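Local structure of lectin CEL-I, N-acetyl-D-galactosamine-specific C-type (4WQQ) at residues D13-T24 against A130-F140; Q55-R63 against F115-W123. The protein binds carbohydrate in a calcium-dependent manner, the natural lectin preferring N-acetylgalactosamine and galactose and this engineered form recognising mannose. The protein carries 3 engineered substitutions. All coordinates share one frame; numbering follows the deposited sequence.

Contact 1 of 2, residues D13-T24 against A130-F140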
loop_
_atom_site.group_PDB
_atom_site.type_symbol
_atom_site.label_atom_id
_atom_site.label_comp_id
_atom_site.label_asym_id
_atom_site.label_seq_id
_atom_site.Cartn_x
_atom_site.Cartn_y
_atom_site.Cartn_z
ATOM N N ASP A 13 -7.003 7.496 5.135
ATOM C CA ASP A 13 -6.739 6.568 4.060
ATOM C C ASP A 13 -5.389 6.822 3.417
ATOM O O ASP A 13 -5.252 6.608 2.208
ATOM C CB ASP A 13 -7.836 6.531 2.988
ATOM C CG ASP A 13 -9.157 5.872 3.508
ATOM O OD1 ASP A 13 -9.166 5.255 4.605
ATOM O OD2 ASP A 13 -10.171 5.952 2.783
ATOM N N HIS A 14 -4.418 7.247 4.216
ATOM C CA HIS A 14 -3.092 7.631 3.673
ATOM C C HIS A 14 -2.009 7.086 4.564
ATOM O O HIS A 14 -2.297 6.630 5.690
ATOM C CB HIS A 14 -2.905 9.185 3.512
ATOM C CG HIS A 14 -3.813 9.806 2.527
ATOM N ND1 HIS A 14 -3.634 9.726 1.166
ATOM C CD2 HIS A 14 -4.890 10.603 2.718
ATOM C CE1 HIS A 14 -4.602 10.397 0.552
ATOM N NE2 HIS A 14 -5.406 10.897 1.482
ATOM N N CYS A 15 -0.779 7.054 4.036
ATOM C CA CYS A 15 0.401 6.787 4.781
ATOM C C CYS A 15 1.344 7.953 4.636
ATOM O O CYS A 15 1.301 8.643 3.618
ATOM C CB CYS A 15 1.119 5.493 4.348
ATOM S SG CYS A 15 0.059 4.040 4.254
ATOM N N TYR A 16 2.119 8.190 5.652
ATOM C CA TYR A 16 3.016 9.336 5.752
ATOM C C TYR A 16 4.417 8.884 6.191
ATOM O O TYR A 16 4.595 7.916 6.970
ATOM C CB TYR A 16 2.464 10.425 6.746
ATOM C CG TYR A 16 1.105 10.939 6.377
ATOM C CD1 TYR A 16 -0.022 10.235 6.728
ATOM C CD2 TYR A 16 0.939 12.122 5.734
ATOM C CE1 TYR A 16 -1.277 10.683 6.371
ATOM C CE2 TYR A 16 -0.321 12.614 5.396
ATOM C CZ TYR A 16 -1.427 11.881 5.708
ATOM O OH TYR A 16 -2.729 12.286 5.404
ATOM N N ARG A 17 5.462 9.571 5.711
ATOM C CA ARG A 17 6.806 9.322 6.124
ATOM C C ARG A 17 7.615 10.606 6.166
ATOM O O ARG A 17 7.721 11.320 5.174
ATOM C CB ARG A 17 7.504 8.316 5.229
ATOM C CG ARG A 17 8.875 7.873 5.727
ATOM C CD ARG A 17 9.291 6.593 5.028
ATOM N NE ARG A 17 10.658 6.250 5.355
ATOM C CZ ARG A 17 11.347 5.266 4.797
ATOM N NH1 ARG A 17 10.795 4.510 3.858
ATOM N NH2 ARG A 17 12.620 5.081 5.176
ATOM N N PHE A 18 8.173 10.878 7.339
ATOM C CA PHE A 18 9.038 11.984 7.526
ATOM C C PHE A 18 10.503 11.640 7.341
ATOM O O PHE A 18 10.978 10.613 7.846
ATOM C CB PHE A 18 8.829 12.525 8.952
ATOM C CG PHE A 18 9.809 13.599 9.325
ATOM C CD1 PHE A 18 9.812 14.795 8.625
ATOM C CD2 PHE A 18 10.785 13.388 10.323
ATOM C CE1 PHE A 18 10.717 15.791 8.892
ATOM C CE2 PHE A 18 11.689 14.400 10.611
ATOM C CZ PHE A 18 11.700 15.577 9.898
ATOM N N PHE A 19 11.182 12.486 6.558
ATOM C CA PHE A 19 12.584 12.425 6.298
ATOM C C PHE A 19 13.313 13.595 6.915
ATOM O O PHE A 19 13.203 14.740 6.536
ATOM C CB PHE A 19 12.850 12.381 4.806
ATOM C CG PHE A 19 12.390 11.102 4.179
ATOM C CD1 PHE A 19 13.197 9.983 4.170
ATOM C CD2 PHE A 19 11.112 11.007 3.666
ATOM C CE1 PHE A 19 12.765 8.780 3.608
ATOM C CE2 PHE A 19 10.689 9.809 3.137
ATOM C CZ PHE A 19 11.513 8.707 3.108
ATOM N N ASN A 20 14.125 13.258 7.905
ATOM C CA ASN A 20 14.815 14.255 8.729
ATOM C C ASN A 20 16.152 14.631 8.110
ATOM O O ASN A 20 17.202 14.460 8.690
ATOM C CB ASN A 20 14.958 13.730 10.136
ATOM C CG ASN A 20 15.292 14.821 11.126
ATOM O OD1 ASN A 20 15.202 15.989 10.846
ATOM N ND2 ASN A 20 15.630 14.422 12.319
ATOM N N THR A 21 16.054 15.158 6.894
ATOM C CA THR A 21 17.192 15.506 6.047
ATOM C C THR A 21 16.899 16.807 5.420
ATOM O O THR A 21 15.840 17.011 4.761
ATOM C CB THR A 21 17.400 14.405 4.957
ATOM O OG1 THR A 21 17.802 13.168 5.586
ATOM C CG2 THR A 21 18.466 14.790 3.932
ATOM N N LEU A 22 17.808 17.740 5.622
ATOM C CA LEU A 22 17.681 19.021 5.003
ATOM C C LEU A 22 17.966 18.945 3.493
ATOM O O LEU A 22 19.018 18.409 3.048
ATOM C CB LEU A 22 18.696 19.985 5.663
ATOM C CG LEU A 22 18.391 21.098 6.653
ATOM C CD1 LEU A 22 19.497 22.159 6.485
ATOM C CD2 LEU A 22 17.083 21.803 6.458
ATOM N N THR A 23 17.069 19.491 2.662
ATOM C CA THR A 23 17.248 19.484 1.237
ATOM C C THR A 23 16.383 20.624 0.593
ATOM O O THR A 23 15.621 21.315 1.251
ATOM C CB THR A 23 16.999 18.050 0.589
ATOM O OG1 THR A 23 17.565 18.016 -0.717
ATOM C CG2 THR A 23 15.488 17.712 0.497
ATOM N N THR A 24 16.549 20.799 -0.703
ATOM C CA THR A 24 15.768 21.718 -1.489
ATOM C C THR A 24 14.361 21.145 -1.744
ATOM O O THR A 24 14.159 19.951 -1.659
ATOM C CB THR A 24 16.413 22.007 -2.826
ATOM O OG1 THR A 24 16.569 20.769 -3.559
ATOM C CG2 THR A 24 17.787 22.657 -2.654
ATOM N N ALA A 130 16.323 27.617 -0.789
ATOM C CA ALA A 130 16.090 27.310 0.599
ATOM C C ALA A 130 16.120 25.813 0.840
ATOM O O ALA A 130 15.964 24.998 -0.088
ATOM C CB ALA A 130 14.744 27.896 0.992
ATOM N N GLN A 131 16.414 25.451 2.072
ATOM C CA GLN A 131 16.418 24.055 2.431
ATOM C C GLN A 131 15.532 23.840 3.660
ATOM O O GLN A 131 15.367 24.736 4.465
ATOM C CB GLN A 131 17.847 23.539 2.672
ATOM C CG GLN A 131 18.714 23.696 1.418
ATOM C CD GLN A 131 19.841 22.710 1.209
ATOM O OE1 GLN A 131 20.690 22.917 0.317
ATOM N NE2 GLN A 131 19.896 21.678 1.974
ATOM N N ALA A 132 14.980 22.625 3.778
ATOM C CA ALA A 132 14.054 22.240 4.786
ATOM C C ALA A 132 14.005 20.738 4.860
ATOM O O ALA A 132 14.515 20.074 3.961
ATOM C CB ALA A 132 12.645 22.796 4.557
ATOM N N LYS A 133 13.355 20.238 5.931
ATOM C CA LYS A 133 13.070 18.812 6.096
ATOM C C LYS A 133 11.897 18.479 5.154
ATOM O O LYS A 133 11.371 19.405 4.540
ATOM C CB LYS A 133 12.770 18.470 7.541
ATOM C CG LYS A 133 13.794 19.012 8.506
ATOM C CD LYS A 133 15.188 18.450 8.308
ATOM C CE LYS A 133 16.185 19.108 9.329
ATOM N NZ LYS A 133 15.816 18.773 10.735
ATOM N N TYR A 134 11.502 17.219 5.014
ATOM C CA TYR A 134 10.351 16.941 4.154
ATOM C C TYR A 134 9.547 15.743 4.620
ATOM O O TYR A 134 9.996 14.930 5.366
ATOM C CB TYR A 134 10.753 16.852 2.678
ATOM C CG TYR A 134 11.662 15.703 2.343
ATOM C CD1 TYR A 134 13.020 15.788 2.533
ATOM C CD2 TYR A 134 11.141 14.520 1.745
ATOM C CE1 TYR A 134 13.825 14.741 2.170
ATOM C CE2 TYR A 134 11.928 13.478 1.404
ATOM C CZ TYR A 134 13.274 13.564 1.619
ATOM O OH TYR A 134 14.148 12.524 1.274
ATOM N N MET A 135 8.330 15.721 4.149
ATOM C CA MET A 135 7.399 14.664 4.475
ATOM C C MET A 135 6.740 14.156 3.177
ATOM O O MET A 135 6.233 14.951 2.363
ATOM C CB MET A 135 6.327 15.319 5.311
ATOM C CG MET A 135 5.114 14.515 5.646
ATOM S SD MET A 135 5.282 13.628 7.171
ATOM C CE MET A 135 5.734 14.836 8.496
ATOM N N CYS A 136 6.659 12.847 3.054
ATOM C CA CYS A 136 5.967 12.240 1.941
ATOM C C CYS A 136 4.638 11.626 2.366
ATOM O O CYS A 136 4.414 11.370 3.560
ATOM C CB CYS A 136 6.811 11.152 1.304
ATOM S SG CYS A 136 8.525 11.666 0.928
ATOM N N LYS A 137 3.792 11.407 1.388
ATOM C CA LYS A 137 2.419 10.900 1.630
ATOM C C LYS A 137 2.161 9.942 0.516
ATOM O O LYS A 137 2.454 10.252 -0.630
ATOM C CB LYS A 137 1.459 12.076 1.585
ATOM C CG LYS A 137 -0.017 11.823 1.644
ATOM C CD LYS A 137 -0.783 13.182 1.713
ATOM C CE LYS A 137 -2.258 12.974 1.412
ATOM N NZ LYS A 137 -3.089 14.188 1.570
ATOM N N LEU A 138 1.527 8.809 0.851
ATOM C CA LEU A 138 0.954 7.920 -0.129
ATOM C C LEU A 138 -0.501 8.192 -0.418
ATOM O O LEU A 138 -1.295 8.370 0.509
ATOM C CB LEU A 138 1.096 6.504 0.352
ATOM C CG LEU A 138 2.523 6.062 0.638
ATOM C CD1 LEU A 138 2.469 4.612 0.952
ATOM C CD2 LEU A 138 3.573 6.308 -0.466
ATOM N N THR A 139 -0.831 8.171 -1.711
ATOM C CA THR A 139 -2.214 8.287 -2.167
ATOM C C THR A 139 -2.520 7.030 -3.020
ATOM O O THR A 139 -1.824 6.713 -3.981
ATOM C CB THR A 139 -2.452 9.590 -2.986
ATOM O OG1 THR A 139 -2.154 10.716 -2.149
ATOM C CG2 THR A 139 -3.900 9.723 -3.465
ATOM N N PHE A 140 -3.605 6.339 -2.664
ATOM C CA PHE A 140 -4.055 5.151 -3.374
ATOM C C PHE A 140 -5.021 5.541 -4.410
ATOM O O PHE A 140 -6.195 5.729 -4.150
ATOM C CB PHE A 140 -4.571 4.151 -2.400
ATOM C CG PHE A 140 -3.566 3.881 -1.315
ATOM C CD1 PHE A 140 -2.494 3.058 -1.536
ATOM C CD2 PHE A 140 -3.690 4.475 -0.078
ATOM C CE1 PHE A 140 -1.563 2.854 -0.531
ATOM C CE2 PHE A 140 -2.740 4.304 0.909
ATOM C CZ PHE A 140 -1.676 3.489 0.704
HETATM O O HOH W 1 -5.545 7.402 -0.594
#
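Strands 14-23 and 132-140 run antiparallel, their axes 4.6 Å apart at closest approach, with R17 and C136 as a hydrogen-bonded pair and a beta bulge between F19 and T23 where the register slips by two residues. H14 meets K137 and L138: its ND1 donates to L138 O at 2.8 Å, the acceptor lying in the ring plane, while K137 CE sits 3.5 Å from the centroid of the H14 ring, squarely over one face. The extended K137 chain first runs alongside the Y16 ring, and both Y16 OH and K137 NZ end at E54. This pairing of N- and C-terminal strands is characteristic of the C-type lectin fold, whose termini lie side by side; disulfides join C15 to C4 and C136 to C32 of helix 25-34. On the face that carries C136, the Y134 ring takes F19 CB over one side, 3.6 Å from its centroid. With chi1 at 65°, Y134 CG lies between its backbone N and carbonyl carbon; its ring and that of F19 are nearly parallel but slid apart, so they barely overlap. C136 SG approaches the F19 ring obliquely, 3.6 Å from F19 CE2. At the bulge, K133 NZ donates a hydrogen bond to N20 OD1 (2.9 Å, in the carbonyl plane) and forms a salt bridge with D66. One water joins D13 O to F140 N.

Contact 2 of 2, residues Q55-R63 against F115-W123; sequences QAYVFNYWR and FRHTEGGAW
Q55 reaches from its helix into the turn before W123 and uses both ends of its amide. Its OE1 accepts from W123 NE1 at 2.9 Å, close to the indole plane, while NE2 donates to G120 O at 3.0 Å, on a lone pair and with a nearly straight N-H (168°). A weak, bent bond from the same NE2 to G121 O completes a three-bond grip that fixes the rotation of the amide. The amide also leans over one face of the F115 ring, NE2 3.3 Å above its plane toward the rim and the planes 37° apart. V58 CG1 crosses to F115 CE2 at 3.4 Å, and W62 CZ3 touches F115 CB.

One turn on from Q55, F59 has CG anti to its backbone N (chi1 175°), which sends the ring to the turn, where the G120-G121 backbone lies over one face: G120 CA stands 3.9 Å from the F59 ring centroid. R63 CG covers the opposite face, and R116 O and H117 O lie at the ring edge. G121, without a side chain, lets the turn lie close to both Q55 NE2 and the F59 ring. At the far end H117 CB sits centrally over the R63 guanidinium, 3.6 Å from its plane, and a water links R63 NE to H117 O; R63 NH1 is held by Q68 O.

The side chain of R116 leaves its backbone away from the helix, and its NH2 makes a weak hydrogen bond to O1 of the bound mannose, so the turn packed on the helix adjoins the sugar site of this C-type lectin domain. F115 packs on I74, and W123 meets W98 edge-to-face; V58 and W62 rest on L72 of strand 71-77 and M135 of strand 132-140, so helix 52-65 packs against the sheet that also carries F115.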
loop_
_atom_site.group_PDB
_atom_site.type_symbol
_atom_site.label_atom_id
_atom_site.label_comp_id
_atom_site.label_asym_id
_atom_site.label_seq_id
_atom_site.Cartn_x
_atom_site.Cartn_y
_atom_site.Cartn_z
ATOM N N GLN A 55 -3.416 18.730 9.001
ATOM C CA GLN A 55 -2.397 19.650 9.352
ATOM C C GLN A 55 -1.798 19.275 10.695
ATOM O O GLN A 55 -0.558 19.207 10.864
ATOM C CB GLN A 55 -2.991 21.080 9.400
ATOM C CG GLN A 55 -2.064 22.119 9.921
ATOM C CD GLN A 55 -0.995 22.569 8.928
ATOM O OE1 GLN A 55 -1.152 22.484 7.708
ATOM N NE2 GLN A 55 0.084 23.072 9.475
ATOM N N ALA A 56 -2.662 19.098 11.708
ATOM C CA ALA A 56 -2.141 18.799 13.004
ATOM C C ALA A 56 -1.413 17.470 13.047
ATOM O O ALA A 56 -0.390 17.356 13.738
ATOM C CB ALA A 56 -3.269 18.874 14.038
ATOM N N TYR A 57 -1.915 16.491 12.350
ATOM C CA TYR A 57 -1.314 15.141 12.334
ATOM C C TYR A 57 0.122 15.267 11.787
ATOM O O TYR A 57 1.107 14.832 12.392
ATOM C CB TYR A 57 -2.116 14.178 11.463
ATOM C CG TYR A 57 -1.284 12.933 11.236
ATOM C CD1 TYR A 57 -1.166 11.959 12.209
ATOM C CD2 TYR A 57 -0.511 12.817 10.072
ATOM C CE1 TYR A 57 -0.311 10.891 12.044
ATOM C CE2 TYR A 57 0.324 11.751 9.891
ATOM C CZ TYR A 57 0.441 10.788 10.851
ATOM O OH TYR A 57 1.306 9.720 10.605
ATOM N N VAL A 58 0.224 15.980 10.677
ATOM C CA VAL A 58 1.532 16.212 10.030
ATOM C C VAL A 58 2.525 16.964 10.885
ATOM O O VAL A 58 3.651 16.562 11.055
ATOM C CB VAL A 58 1.328 16.889 8.656
ATOM C CG1 VAL A 58 2.676 17.336 8.039
ATOM C CG2 VAL A 58 0.603 15.969 7.700
ATOM N N PHE A 59 2.069 18.064 11.466
ATOM C CA PHE A 59 2.900 18.916 12.264
ATOM C C PHE A 59 3.380 18.113 13.492
ATOM O O PHE A 59 4.584 18.150 13.851
ATOM C CB PHE A 59 2.113 20.177 12.619
ATOM C CG PHE A 59 2.851 21.093 13.557
ATOM C CD1 PHE A 59 3.892 21.842 13.086
ATOM C CD2 PHE A 59 2.501 21.179 14.884
ATOM C CE1 PHE A 59 4.589 22.686 13.918
ATOM C CE2 PHE A 59 3.234 21.969 15.742
ATOM C CZ PHE A 59 4.259 22.753 15.263
ATOM N N ASN A 60 2.442 17.408 14.176
ATOM C CA ASN A 60 2.800 16.706 15.397
ATOM C C ASN A 60 3.769 15.533 15.110
ATOM O O ASN A 60 4.714 15.259 15.875
ATOM C CB ASN A 60 1.527 16.268 16.142
ATOM C CG ASN A 60 0.704 17.508 16.641
ATOM O OD1 ASN A 60 1.287 18.500 17.115
ATOM N ND2 ASN A 60 -0.623 17.459 16.499
ATOM N N TYR A 61 3.599 14.906 13.947
ATOM C CA TYR A 61 4.480 13.812 13.577
ATOM C C TYR A 61 5.907 14.324 13.345
ATOM O O TYR A 61 6.898 13.824 13.914
ATOM C CB TYR A 61 3.870 13.125 12.344
ATOM C CG TYR A 61 4.722 12.086 11.602
ATOM C CD1 TYR A 61 5.677 11.336 12.249
ATOM C CD2 TYR A 61 4.552 11.888 10.230
ATOM C CE1 TYR A 61 6.440 10.401 11.580
ATOM C CE2 TYR A 61 5.300 10.933 9.527
ATOM C CZ TYR A 61 6.274 10.215 10.196
ATOM O OH TYR A 61 7.058 9.253 9.599
ATOM N N TRP A 62 6.014 15.382 12.547
ATOM C CA TRP A 62 7.254 16.037 12.291
ATOM C C TRP A 62 7.988 16.441 13.600
ATOM O O TRP A 62 9.146 16.087 13.825
ATOM C CB TRP A 62 6.999 17.260 11.395
ATOM C CG TRP A 62 8.146 18.202 11.310
ATOM C CD1 TRP A 62 9.482 17.888 11.277
ATOM C CD2 TRP A 62 8.072 19.619 11.120
ATOM N NE1 TRP A 62 10.215 18.992 11.119
ATOM C CE2 TRP A 62 9.394 20.080 11.039
ATOM C CE3 TRP A 62 7.010 20.557 11.064
ATOM C CZ2 TRP A 62 9.708 21.423 10.896
ATOM C CZ3 TRP A 62 7.313 21.870 10.956
ATOM C CH2 TRP A 62 8.674 22.296 10.813
ATOM N N ARG A 63 7.261 17.190 14.452
ATOM C CA ARG A 63 7.869 17.785 15.639
ATOM C C ARG A 63 8.132 16.771 16.736
ATOM O O ARG A 63 8.996 17.024 17.599
ATOM C CB ARG A 63 7.030 18.962 16.091
ATOM C CG ARG A 63 6.845 20.052 15.040
ATOM C CD ARG A 63 8.161 20.534 14.468
ATOM N NE ARG A 63 8.984 21.164 15.487
ATOM C CZ ARG A 63 10.246 21.538 15.342
ATOM N NH1 ARG A 63 10.908 21.311 14.232
ATOM N NH2 ARG A 63 10.856 22.141 16.317
ATOM N N PHE A 115 5.770 24.166 6.036
ATOM C CA PHE A 115 5.394 24.519 7.433
ATOM C C PHE A 115 6.536 25.255 8.137
ATOM O O PHE A 115 7.717 24.876 8.060
ATOM C CB PHE A 115 5.155 23.248 8.274
ATOM C CG PHE A 115 3.906 22.451 7.959
ATOM C CD1 PHE A 115 3.092 22.680 6.874
ATOM C CD2 PHE A 115 3.567 21.420 8.809
ATOM C CE1 PHE A 115 1.992 21.897 6.634
ATOM C CE2 PHE A 115 2.428 20.676 8.616
ATOM C CZ PHE A 115 1.643 20.893 7.532
ATOM N N ARG A 116 6.186 26.264 8.907
ATOM C CA ARG A 116 7.001 26.719 10.034
ATOM C C ARG A 116 6.914 25.747 11.220
ATOM O O ARG A 116 5.975 24.977 11.319
ATOM C CB ARG A 116 6.475 28.112 10.501
ATOM C CG ARG A 116 6.496 29.045 9.341
ATOM C CD ARG A 116 6.654 30.476 9.686
ATOM N NE ARG A 116 7.915 30.905 9.091
ATOM C CZ ARG A 116 8.083 31.980 8.300
ATOM N NH1 ARG A 116 7.058 32.840 7.961
ATOM N NH2 ARG A 116 9.303 32.197 7.844
ATOM N N HIS A 117 7.909 25.798 12.093
ATOM C CA HIS A 117 7.909 24.931 13.264
ATOM C C HIS A 117 7.039 25.540 14.381
ATOM O O HIS A 117 6.841 24.885 15.406
ATOM C CB HIS A 117 9.311 24.624 13.818
ATOM C CG HIS A 117 10.020 25.764 14.479
ATOM N ND1 HIS A 117 10.645 26.782 13.777
ATOM C CD2 HIS A 117 10.222 26.046 15.803
ATOM C CE1 HIS A 117 11.250 27.590 14.641
ATOM N NE2 HIS A 117 10.995 27.169 15.865
ATOM N N THR A 118 6.515 26.725 14.135
ATOM C CA THR A 118 5.711 27.464 15.153
ATOM C C THR A 118 4.255 27.539 14.715
ATOM O O THR A 118 3.897 27.217 13.553
ATOM C CB THR A 118 6.274 28.857 15.317
ATOM O OG1 THR A 118 6.326 29.503 14.044
ATOM C CG2 THR A 118 7.573 28.814 15.926
ATOM N N GLU A 119 3.384 27.903 15.659
ATOM C CA GLU A 119 1.986 28.192 15.358
ATOM C C GLU A 119 1.260 27.035 14.639
ATOM O O GLU A 119 0.563 27.231 13.659
ATOM C CB GLU A 119 1.853 29.492 14.539
ATOM C CG GLU A 119 2.367 30.737 15.252
ATOM C CD GLU A 119 2.130 32.030 14.475
ATOM O OE1 GLU A 119 2.186 33.099 15.129
ATOM O OE2 GLU A 119 1.863 31.998 13.224
ATOM N N GLY A 120 1.463 25.817 15.118
ATOM C CA GLY A 120 0.785 24.664 14.555
ATOM C C GLY A 120 1.179 24.298 13.115
ATOM O O GLY A 120 0.431 23.607 12.429
ATOM N N GLY A 121 2.278 24.871 12.661
ATOM C CA GLY A 121 2.759 24.593 11.278
ATOM C C GLY A 121 2.272 25.536 10.233
ATOM O O GLY A 121 2.215 25.192 9.031
ATOM N N ALA A 122 1.917 26.752 10.624
ATOM C CA ALA A 122 1.425 27.699 9.626
ATOM C C ALA A 122 2.484 27.852 8.482
ATOM O O ALA A 122 3.683 27.814 8.699
ATOM C CB ALA A 122 1.156 29.067 10.249
ATOM N N TRP A 123 1.949 27.999 7.269
ATOM C CA TRP A 123 2.677 27.882 6.039
ATOM C C TRP A 123 3.398 29.177 5.650
ATOM O O TRP A 123 2.919 30.289 5.889
ATOM C CB TRP A 123 1.741 27.515 4.905
ATOM C CG TRP A 123 0.852 26.319 5.105
ATOM C CD1 TRP A 123 0.854 25.456 6.144
ATOM C CD2 TRP A 123 -0.179 25.906 4.239
ATOM N NE1 TRP A 123 -0.075 24.485 5.948
ATOM C CE2 TRP A 123 -0.736 24.744 4.784
ATOM C CE3 TRP A 123 -0.664 26.384 3.042
ATOM C CZ2 TRP A 123 -1.748 24.071 4.162
ATOM C CZ3 TRP A 123 -1.674 25.721 2.410
ATOM C CH2 TRP A 123 -2.195 24.562 2.963
HETATM O O HOH W 2 7.620 22.669 17.576
#

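In the fold
From the N terminus, strand 14-23 follows the short strand 9-11, and contact 1 closes a long loop when strand 132-140 returns beside it near the C terminus. Contact 2 is nested within that loop: helix 52-65 meets the end of strand 112-116 and the turn leading to strand 123-126. The two contacts share one sheet and touch directly. Y61 OH lies 3.0 Å from F18 N, a probable hydrogen bond, F18 packs on W62, and Y16 meets Y57. Helix 52-65 therefore bridges the paired terminal strands of contact 1 and the 115-123 segment of contact 2, whose R116 belongs to the mannose pocket.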